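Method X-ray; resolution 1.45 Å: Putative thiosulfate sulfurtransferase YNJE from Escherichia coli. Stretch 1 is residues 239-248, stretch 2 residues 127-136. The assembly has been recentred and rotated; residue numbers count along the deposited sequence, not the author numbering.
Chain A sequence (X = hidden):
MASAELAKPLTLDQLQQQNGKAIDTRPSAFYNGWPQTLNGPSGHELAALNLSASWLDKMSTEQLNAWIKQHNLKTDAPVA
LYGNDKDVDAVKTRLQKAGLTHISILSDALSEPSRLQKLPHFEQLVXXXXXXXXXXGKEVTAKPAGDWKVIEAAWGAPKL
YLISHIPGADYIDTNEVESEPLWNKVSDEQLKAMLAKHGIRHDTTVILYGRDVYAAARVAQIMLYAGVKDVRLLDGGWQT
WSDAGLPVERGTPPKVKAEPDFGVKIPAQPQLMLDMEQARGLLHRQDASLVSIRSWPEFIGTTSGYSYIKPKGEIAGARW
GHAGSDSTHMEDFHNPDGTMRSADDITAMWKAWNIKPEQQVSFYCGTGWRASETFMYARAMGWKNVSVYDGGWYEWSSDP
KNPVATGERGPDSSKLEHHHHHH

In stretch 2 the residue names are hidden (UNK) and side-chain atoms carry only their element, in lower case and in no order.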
# COMPACT_ATOMS: atom_id res chain seq x y z
N GLN A 239 -0.20 5.71 12.52
CA GLN A 239 -1.51 5.94 13.13
C GLN A 239 -2.16 4.63 13.56
O GLN A 239 -2.90 4.59 14.54
CB GLN A 239 -2.42 6.73 12.21
CG GLN A 239 -3.64 7.34 12.93
CD GLN A 239 -3.25 8.19 14.12
OE1 GLN A 239 -2.30 8.98 14.04
NE2 GLN A 239 -3.97 8.03 15.22
N THR A 240 -1.92 3.55 12.83
CA THR A 240 -2.48 2.26 13.21
C THR A 240 -1.90 1.74 14.54
O THR A 240 -2.60 1.08 15.31
CB THR A 240 -2.33 1.16 12.12
OG1 THR A 240 -0.95 0.78 11.93
CG2 THR A 240 -3.00 1.58 10.78
N TRP A 241 -0.62 1.97 14.78
CA TRP A 241 0.01 1.65 16.06
C TRP A 241 -0.59 2.48 17.19
O TRP A 241 -0.93 1.94 18.25
CB TRP A 241 1.52 1.87 16.00
CG TRP A 241 2.23 1.37 17.23
CD1 TRP A 241 2.48 2.05 18.37
CD2 TRP A 241 2.82 0.08 17.39
NE1 TRP A 241 3.16 1.27 19.25
CE2 TRP A 241 3.41 0.05 18.67
CE3 TRP A 241 2.93 -1.05 16.58
CZ2 TRP A 241 4.04 -1.07 19.16
CZ3 TRP A 241 3.56 -2.14 17.06
CH2 TRP A 241 4.14 -2.16 18.34
N SER A 242 -0.72 3.77 16.94
CA SER A 242 -1.28 4.71 17.91
C SER A 242 -2.71 4.30 18.28
O SER A 242 -3.06 4.18 19.47
CB SER A 242 -1.25 6.13 17.33
OG SER A 242 -1.72 7.09 18.28
N ASP A 243 -3.52 4.05 17.26
CA ASP A 243 -4.91 3.65 17.47
C ASP A 243 -5.06 2.27 18.13
O ASP A 243 -6.08 2.02 18.79
CB ASP A 243 -5.67 3.71 16.15
CG ASP A 243 -5.88 5.16 15.66
OD1 ASP A 243 -5.43 6.10 16.33
OD2 ASP A 243 -6.49 5.35 14.59
N ALA A 244 -4.07 1.40 18.01
CA ALA A 244 -4.09 0.09 18.68
C ALA A 244 -3.80 0.17 20.17
O ALA A 244 -3.98 -0.81 20.87
CB ALA A 244 -3.12 -0.89 17.99
N GLY A 245 -3.37 1.34 20.64
CA GLY A 245 -3.04 1.52 22.06
C GLY A 245 -1.81 0.76 22.51
O GLY A 245 -1.61 0.53 23.70
N LEU A 246 -0.93 0.40 21.59
CA LEU A 246 0.25 -0.39 21.92
C LEU A 246 1.35 0.45 22.58
O LEU A 246 1.34 1.68 22.46
CB LEU A 246 0.76 -1.12 20.68
CG LEU A 246 -0.20 -2.24 20.23
CD1 LEU A 246 0.14 -2.66 18.81
CD2 LEU A 246 -0.15 -3.47 21.13
N PRO A 247 2.30 -0.20 23.27
CA PRO A 247 3.33 0.58 23.95
C PRO A 247 4.17 1.42 23.00
O PRO A 247 4.28 1.12 21.80
CB PRO A 247 4.21 -0.49 24.61
CG PRO A 247 3.41 -1.73 24.64
CD PRO A 247 2.49 -1.65 23.47
N VAL A 248 4.75 2.48 23.54
CA VAL A 248 5.59 3.37 22.76
C VAL A 248 6.86 3.69 23.51
O VAL A 248 6.95 3.50 24.72
CB VAL A 248 4.84 4.67 22.41
CG1 VAL A 248 3.58 4.36 21.59
CG2 VAL A 248 4.51 5.50 23.66
N UNK A 127 0.92 -5.48 10.27
CA UNK A 127 -0.05 -4.76 11.07
C UNK A 127 0.44 -4.70 12.53
O UNK A 127 1.36 -5.45 12.91
c UNK A 127 -1.56 -6.81 11.47
c UNK A 127 -1.27 -9.18 11.29
c UNK A 127 -1.86 -9.36 12.53
o UNK A 127 -2.04 -10.61 13.09
c UNK A 127 -2.31 -8.30 13.24
c UNK A 127 -1.43 -5.41 10.92
c UNK A 127 -2.16 -7.01 12.71
c UNK A 127 -1.11 -7.92 10.78
N UNK A 128 -0.15 -3.82 13.35
CA UNK A 128 0.48 -3.53 14.66
C UNK A 128 0.65 -4.72 15.60
O UNK A 128 1.76 -4.93 16.13
c UNK A 128 -1.18 -2.83 13.05
c UNK A 128 -0.93 -1.72 14.06
c UNK A 128 -0.43 -2.45 15.26
N UNK A 129 -0.39 -5.49 15.83
CA UNK A 129 -0.24 -6.62 16.73
C UNK A 129 0.87 -7.57 16.32
O UNK A 129 1.60 -8.11 17.16
n UNK A 129 -0.42 -8.05 20.26
c UNK A 129 -1.36 -7.61 19.43
c UNK A 129 -1.51 -8.34 18.10
c UNK A 129 -1.56 -7.38 16.90
o UNK A 129 -2.07 -6.62 19.69
N UNK A 130 1.04 -7.76 15.02
CA UNK A 130 2.06 -8.68 14.52
C UNK A 130 3.42 -8.17 14.94
O UNK A 130 4.26 -8.92 15.44
c UNK A 130 1.99 -8.78 12.99
c UNK A 130 4.96 -10.41 11.35
c UNK A 130 6.25 -10.38 10.82
c UNK A 130 4.34 -9.25 11.87
c UNK A 130 6.30 -8.03 11.29
c UNK A 130 6.89 -9.19 10.79
c UNK A 130 2.95 -11.00 12.12
c UNK A 130 5.04 -8.04 11.83
c UNK A 130 3.04 -9.65 12.35
n UNK A 130 4.08 -11.46 11.52
N UNK A 131 3.64 -6.88 14.75
CA UNK A 131 4.93 -6.29 15.04
C UNK A 131 5.17 -6.30 16.54
O UNK A 131 6.27 -6.54 16.99
c UNK A 131 6.08 -2.80 13.85
c UNK A 131 6.27 -4.12 14.59
c UNK A 131 7.40 -4.95 14.01
c UNK A 131 4.96 -4.88 14.50
N UNK A 132 4.14 -6.01 17.32
CA UNK A 132 4.29 -6.07 18.76
C UNK A 132 4.67 -7.50 19.19
O UNK A 132 5.63 -7.70 19.95
n UNK A 132 2.89 -6.11 23.06
c UNK A 132 2.42 -6.41 21.81
c UNK A 132 3.10 -5.65 20.93
n UNK A 132 3.98 -4.89 21.67
c UNK A 132 3.82 -5.17 22.95
c UNK A 132 3.03 -5.58 19.45
N UNK A 133 3.94 -8.49 18.70
CA UNK A 133 4.25 -9.89 19.04
C UNK A 133 5.68 -10.25 18.64
O UNK A 133 6.38 -10.91 19.42
c UNK A 133 1.85 -10.78 18.95
o UNK A 133 0.92 -11.25 18.27
c UNK A 133 3.26 -10.87 18.39
o UNK A 133 1.67 -10.23 20.05
N UNK A 134 6.12 -9.85 17.45
CA UNK A 134 7.50 -10.09 17.01
C UNK A 134 8.47 -9.51 18.02
O UNK A 134 9.39 -10.19 18.47
c UNK A 134 9.36 -8.63 13.91
c UNK A 134 7.74 -9.46 15.65
c UNK A 134 9.15 -9.60 15.07
c UNK A 134 9.42 -11.01 14.68
N UNK A 135 8.26 -8.25 18.40
CA UNK A 135 9.15 -7.57 19.34
C UNK A 135 9.20 -8.23 20.70
O UNK A 135 10.21 -8.12 21.43
c UNK A 135 8.20 -3.87 18.48
c UNK A 135 8.85 -5.26 18.33
c UNK A 135 8.70 -6.12 19.53
o UNK A 135 7.35 -3.63 19.35
n UNK A 135 8.60 -2.94 17.63
N UNK A 136 8.13 -8.92 21.05
CA UNK A 136 7.99 -9.52 22.37
C UNK A 136 8.53 -10.95 22.40
O UNK A 136 8.48 -11.62 23.43
c UNK A 136 6.86 -7.55 24.42
o UNK A 136 7.68 -6.64 24.32
c UNK A 136 6.09 -8.06 23.22
c UNK A 136 6.53 -9.46 22.82
n UNK A 136 6.63 -8.18 25.57

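Position 127 carries one carbon leading to a six-carbon ring that bears an oxygen; the ring leads away from stretch 1 and makes no contact there. This is Tyr127, whose ring is only partly exposed and whose hydroxyl gives it a polar end. It occupies the N-cap position, and its backbone O accepts a bond from N of residue 131 at 3.3 Å, opening the helix.

At 128, three carbons close a ring onto the backbone nitrogen and pack against Thr240, Trp241, Ala244 and Leu246. This is Pro128. Proline suits a first helical turn, where its lack of an N-H costs no helical hydrogen bond. Its CG lies 3.3 Å from Thr240 OG1, and its CB lies 3.6 Å from Leu246 CD1, 3.9 Å from Trp241 CE3 and 4.1 Å from Ala244 CB.

Position 129 has three carbons, the third carrying one oxygen and one nitrogen. Its CA-to-CB bond points away, yet the end of the chain comes back to touch Leu246. This is Gln129, long and flexible enough to bring OE1 within 4.0 Å of Leu246 CD2, while NE2 donates a hydrogen bond to the side chain of 133, one turn on.

At 130, a carbon leads into fused five- and six-membered rings of eight carbons and one nitrogen, pointing away from stretch 1 without contact. This is Trp130, a large ring system suited to burial, its ring nitrogen hydrogen-bonded elsewhere in the structure.

Position 131 has four carbons, forked at the second, and meets the edge of the Trp241 ring. This is Leu131, apolar and buried, with CB 4.0 Å from Trp241 CZ3.

Position 132 shows one carbon and a five-membered ring of three carbons and two nitrogens, touching Trp241, Leu246 and Pro247. This is His132. Its flat ring receives Leu246 CD2 over one face, a CH-pi contact 4.1 Å from the centroid; CE1 approaches Pro247 CD at 3.8 Å.

At 133, two carbons, the second bearing two oxygens, do not reach stretch 1. This is Asp133, whose OD1 accepts the bond from Gln129 NE2 at 3.0 Å.

The forked four-carbon chain at 134 is beyond reach of stretch 1: Leu134, apolar as suits a buried position.

At 135, three carbons end in an oxygen and a nitrogen, the oxygen near Trp241. This is Gln135, whose extended chain places OE1 3.7 Å from Trp241 CH2.

Position 136 has the same atoms but no contact: Gln136, its polar amide suited to an exposed place just past the helix.

The contact works by shape. The helices cross at 78°, and Trp241 sits as a knob among Pro128, Leu131, His132 and Gln135, its NE1 tied to Pro247 O at 2.8 Å within its own stretch. Leu246 packs on Pro128 and His132. No hydrogen bond joins the stretches; close packing buries 387 Å².

Stretch 2, residues 127-136: YPQWLHDLQQ
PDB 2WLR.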